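Local coordinates for protein thermostable carboxypeptidase 1 (Pyrococcus furiosus, PDB 1KA2) that removes amino acids one after another from the C-terminus of peptides, with broad specificity, as a cobalt-dependent metallocarboxypeptidase of the M32 family, at residues A[424-436]-A[481-493]. Sequence-based numbering, arbitrary orientation.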
# COMPACT_ATOMS: atom_id res chain seq x y z
N THR A 424 1.53 1.52 -30.89
CA THR A 424 1.92 0.95 -32.17
C THR A 424 3.42 0.66 -32.15
O THR A 424 3.87 -0.37 -32.64
CB THR A 424 1.57 1.90 -33.35
OG1 THR A 424 0.15 2.02 -33.44
CG2 THR A 424 2.13 1.38 -34.67
N ILE A 425 4.19 1.59 -31.58
CA ILE A 425 5.64 1.44 -31.48
C ILE A 425 5.98 0.13 -30.78
O ILE A 425 6.90 -0.59 -31.20
CB ILE A 425 6.27 2.60 -30.68
CG1 ILE A 425 6.12 3.90 -31.46
CG2 ILE A 425 7.73 2.27 -30.36
CD1 ILE A 425 6.75 5.10 -30.78
N GLY A 426 5.27 -0.16 -29.69
CA GLY A 426 5.50 -1.40 -28.97
C GLY A 426 5.19 -2.63 -29.81
O GLY A 426 5.97 -3.58 -29.82
N THR A 427 4.06 -2.62 -30.50
CA THR A 427 3.69 -3.77 -31.34
C THR A 427 4.79 -3.95 -32.39
O THR A 427 5.33 -5.05 -32.56
CB THR A 427 2.35 -3.55 -32.09
OG1 THR A 427 2.51 -2.52 -33.07
CG2 THR A 427 1.25 -3.14 -31.11
N LEU A 428 5.12 -2.87 -33.09
CA LEU A 428 6.15 -2.91 -34.13
C LEU A 428 7.46 -3.42 -33.56
O LEU A 428 8.03 -4.40 -34.05
CB LEU A 428 6.37 -1.52 -34.73
CG LEU A 428 5.15 -0.80 -35.32
CD1 LEU A 428 5.63 0.33 -36.22
CD2 LEU A 428 4.26 -1.75 -36.12
N LEU A 429 7.96 -2.74 -32.54
CA LEU A 429 9.20 -3.15 -31.92
C LEU A 429 9.23 -4.61 -31.45
O LEU A 429 10.31 -5.21 -31.40
CB LEU A 429 9.52 -2.25 -30.72
CG LEU A 429 10.31 -0.98 -31.02
CD1 LEU A 429 9.49 -0.10 -31.93
CD2 LEU A 429 10.64 -0.26 -29.73
N SER A 430 8.08 -5.17 -31.09
CA SER A 430 8.06 -6.56 -30.61
C SER A 430 8.42 -7.53 -31.73
O SER A 430 9.02 -8.59 -31.49
CB SER A 430 6.69 -6.95 -30.01
OG SER A 430 5.69 -7.12 -31.01
N ALA A 431 8.05 -7.14 -32.95
CA ALA A 431 8.33 -7.94 -34.14
C ALA A 431 9.82 -7.87 -34.44
O ALA A 431 10.48 -8.90 -34.58
CB ALA A 431 7.53 -7.41 -35.32
N GLN A 432 10.35 -6.65 -34.51
CA GLN A 432 11.76 -6.43 -34.80
C GLN A 432 12.65 -7.20 -33.82
O GLN A 432 13.59 -7.88 -34.22
CB GLN A 432 12.06 -4.93 -34.73
CG GLN A 432 13.28 -4.48 -35.53
CD GLN A 432 13.40 -2.96 -35.63
OE1 GLN A 432 12.41 -2.24 -35.54
NE2 GLN A 432 14.62 -2.47 -35.83
N LEU A 433 12.34 -7.08 -32.53
CA LEU A 433 13.11 -7.77 -31.51
C LEU A 433 13.07 -9.27 -31.71
O LEU A 433 14.05 -9.96 -31.43
CB LEU A 433 12.59 -7.42 -30.11
CG LEU A 433 12.87 -5.98 -29.69
CD1 LEU A 433 12.33 -5.69 -28.28
CD2 LEU A 433 14.38 -5.75 -29.77
N TYR A 434 11.94 -9.79 -32.17
CA TYR A 434 11.78 -11.22 -32.39
C TYR A 434 12.81 -11.76 -33.37
O TYR A 434 13.42 -12.81 -33.13
CB TYR A 434 10.38 -11.55 -32.90
CG TYR A 434 10.29 -12.93 -33.54
CD1 TYR A 434 10.52 -14.09 -32.79
CD2 TYR A 434 10.03 -13.06 -34.91
CE1 TYR A 434 10.50 -15.36 -33.40
CE2 TYR A 434 10.00 -14.32 -35.52
CZ TYR A 434 10.24 -15.46 -34.76
OH TYR A 434 10.20 -16.69 -35.37
N TYR A 435 12.99 -11.06 -34.49
CA TYR A 435 13.94 -11.49 -35.51
C TYR A 435 15.39 -11.35 -35.06
O TYR A 435 16.24 -12.13 -35.47
CB TYR A 435 13.70 -10.74 -36.82
CG TYR A 435 12.42 -11.19 -37.50
CD1 TYR A 435 11.35 -10.32 -37.68
CD2 TYR A 435 12.26 -12.51 -37.90
CE1 TYR A 435 10.14 -10.76 -38.22
CE2 TYR A 435 11.06 -12.97 -38.44
CZ TYR A 435 10.00 -12.08 -38.60
OH TYR A 435 8.79 -12.55 -39.08
N HIS A 436 15.66 -10.37 -34.22
CA HIS A 436 17.02 -10.19 -33.72
C HIS A 436 17.37 -11.28 -32.72
O HIS A 436 18.52 -11.72 -32.65
CB HIS A 436 17.16 -8.81 -33.09
CG HIS A 436 17.33 -7.71 -34.10
ND1 HIS A 436 18.53 -7.46 -34.72
CD2 HIS A 436 16.44 -6.85 -34.64
CE1 HIS A 436 18.37 -6.49 -35.60
NE2 HIS A 436 17.11 -6.10 -35.57
N ILE A 481 20.38 -2.91 -30.95
CA ILE A 481 19.90 -3.64 -32.11
C ILE A 481 20.57 -3.25 -33.43
O ILE A 481 20.20 -3.74 -34.50
CB ILE A 481 18.36 -3.49 -32.20
CG1 ILE A 481 17.74 -4.11 -30.94
CG2 ILE A 481 17.80 -4.18 -33.42
CD1 ILE A 481 18.25 -5.50 -30.63
N GLY A 482 21.57 -2.38 -33.35
CA GLY A 482 22.29 -1.97 -34.54
C GLY A 482 21.44 -1.23 -35.56
O GLY A 482 21.85 -1.06 -36.70
N GLU A 483 20.25 -0.80 -35.15
CA GLU A 483 19.38 -0.08 -36.06
C GLU A 483 18.27 0.66 -35.33
O GLU A 483 18.21 0.68 -34.10
CB GLU A 483 18.78 -1.03 -37.11
CG GLU A 483 18.30 -2.37 -36.57
CD GLU A 483 17.64 -3.24 -37.62
OE1 GLU A 483 18.19 -3.35 -38.74
OE2 GLU A 483 16.58 -3.82 -37.34
N ASP A 484 17.40 1.28 -36.12
CA ASP A 484 16.27 2.03 -35.59
C ASP A 484 15.00 1.23 -35.84
O ASP A 484 15.01 0.22 -36.54
CB ASP A 484 16.18 3.38 -36.31
CG ASP A 484 17.38 4.26 -36.03
OD1 ASP A 484 17.37 4.98 -35.01
OD2 ASP A 484 18.34 4.23 -36.83
N MET A 485 13.89 1.69 -35.26
CA MET A 485 12.62 1.02 -35.45
C MET A 485 12.32 0.98 -36.94
O MET A 485 12.62 1.93 -37.67
CB MET A 485 11.51 1.78 -34.70
CG MET A 485 10.12 1.19 -34.92
SD MET A 485 8.82 2.04 -33.99
CE MET A 485 8.21 3.19 -35.20
N ASP A 486 11.74 -0.12 -37.40
CA ASP A 486 11.37 -0.28 -38.80
C ASP A 486 10.12 -1.14 -38.88
O ASP A 486 10.16 -2.35 -38.65
CB ASP A 486 12.50 -0.92 -39.60
CG ASP A 486 12.06 -1.34 -41.00
OD1 ASP A 486 11.40 -0.53 -41.70
OD2 ASP A 486 12.36 -2.48 -41.39
N ALA A 487 9.01 -0.49 -39.21
CA ALA A 487 7.73 -1.16 -39.31
C ALA A 487 7.75 -2.44 -40.14
O ALA A 487 6.94 -3.34 -39.91
CB ALA A 487 6.70 -0.20 -39.88
N GLU A 488 8.68 -2.53 -41.09
CA GLU A 488 8.79 -3.69 -41.97
C GLU A 488 8.75 -5.06 -41.27
O GLU A 488 8.15 -6.00 -41.80
CB GLU A 488 10.06 -3.60 -42.82
CG GLU A 488 10.00 -2.58 -43.94
CD GLU A 488 8.87 -2.86 -44.92
OE1 GLU A 488 8.63 -4.05 -45.22
OE2 GLU A 488 8.24 -1.89 -45.40
N TYR A 489 9.38 -5.16 -40.10
CA TYR A 489 9.40 -6.43 -39.37
C TYR A 489 8.03 -6.91 -38.95
O TYR A 489 7.72 -8.10 -39.06
CB TYR A 489 10.29 -6.32 -38.13
CG TYR A 489 11.76 -6.26 -38.44
CD1 TYR A 489 12.42 -5.05 -38.56
CD2 TYR A 489 12.49 -7.43 -38.64
CE1 TYR A 489 13.78 -5.00 -38.86
CE2 TYR A 489 13.84 -7.40 -38.95
CZ TYR A 489 14.48 -6.18 -39.05
OH TYR A 489 15.81 -6.13 -39.34
N PHE A 490 7.20 -5.99 -38.47
CA PHE A 490 5.85 -6.34 -38.05
C PHE A 490 5.08 -6.93 -39.23
O PHE A 490 4.30 -7.87 -39.06
CB PHE A 490 5.11 -5.11 -37.52
CG PHE A 490 3.75 -5.41 -36.97
CD1 PHE A 490 3.60 -6.10 -35.76
CD2 PHE A 490 2.60 -5.03 -37.66
CE1 PHE A 490 2.33 -6.41 -35.26
CE2 PHE A 490 1.33 -5.33 -37.17
CZ PHE A 490 1.20 -6.02 -35.96
N VAL A 491 5.30 -6.39 -40.42
CA VAL A 491 4.62 -6.88 -41.62
C VAL A 491 5.04 -8.31 -41.97
O VAL A 491 4.19 -9.15 -42.30
CB VAL A 491 4.89 -5.96 -42.83
CG1 VAL A 491 4.18 -6.50 -44.06
CG2 VAL A 491 4.41 -4.54 -42.53
N ARG A 492 6.33 -8.60 -41.88
CA ARG A 492 6.81 -9.94 -42.18
C ARG A 492 6.27 -10.89 -41.12
O ARG A 492 5.73 -11.95 -41.45
CB ARG A 492 8.34 -10.00 -42.16
CG ARG A 492 8.87 -11.34 -42.67
CD ARG A 492 10.31 -11.58 -42.24
NE ARG A 492 11.13 -10.38 -42.36
CZ ARG A 492 12.46 -10.36 -42.22
NH1 ARG A 492 13.11 -11.50 -41.97
NH2 ARG A 492 13.12 -9.22 -42.33
N TRP A 493 6.42 -10.52 -39.85
CA TRP A 493 5.92 -11.35 -38.76
C TRP A 493 4.48 -11.78 -39.09
O TRP A 493 4.17 -12.97 -39.12
CB TRP A 493 5.95 -10.58 -37.42
CG TRP A 493 5.38 -11.38 -36.24
CD1 TRP A 493 5.91 -12.52 -35.70
CD2 TRP A 493 4.17 -11.11 -35.51
NE1 TRP A 493 5.10 -12.98 -34.69
CE2 TRP A 493 4.02 -12.14 -34.55
CE3 TRP A 493 3.19 -10.10 -35.58
CZ2 TRP A 493 2.94 -12.19 -33.67
CZ3 TRP A 493 2.12 -10.16 -34.70
CH2 TRP A 493 2.00 -11.20 -33.76
O HOH W 1 8.24 -3.82 -37.08
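Gln432, on helix 421-440, spends both ends of its amide on the loop that leads into helix 488-498, the C-terminal helix of this largely helical M32 fold. Its NE2 gives a nearly straight bond to Asp484 O (2.8 Å, N-H...O 165°) and a more bent one to Glu483 OE2, while OE1 accepts from Asp486 N at 2.9 Å, the donor standing above the carbonyl plane. One turn on, His436 NE2 reaches the same Glu483 OE2 at 2.9 Å, in its own ring plane, so two N-H groups grip one carboxylate oxygen from opposite faces. With CG anti to the backbone N (chi1 -156°), the extended Gln432 chain runs along one face of the Tyr489 ring, amide and ring planes nearly parallel. A leucine in its place would probably leave Asp486 N and Asp484 O without these partners and take from Glu483 OE2 one of its two N-H donors. The axes of segments 424-436 and 488-493 cross at 73°, 7.5 Å apart at closest, where Tyr489 fits as a knob among Ala431, Gln432, Tyr435 and His436, and Ala431 CB rests 3.4 Å from Phe490 CA. Beyond Tyr489 the Arg492 guanidinium lies flat on Tyr435 in a cation-pi stack, and Trp493 turns an edge toward the face of Tyr434, whose hydroxyl bonds to Glu445. At the other end Leu428 puts CD1 on Ala487 CB and CD2 on Phe490 CB; the side chain of the adjacent Thr427 is about 6 Å from that of the metal ligand Glu299. A water joins the backbones here, accepting from Phe490 N at 2.8 Å, with Leu428 O and Asp486 O within hydrogen-bonding distance.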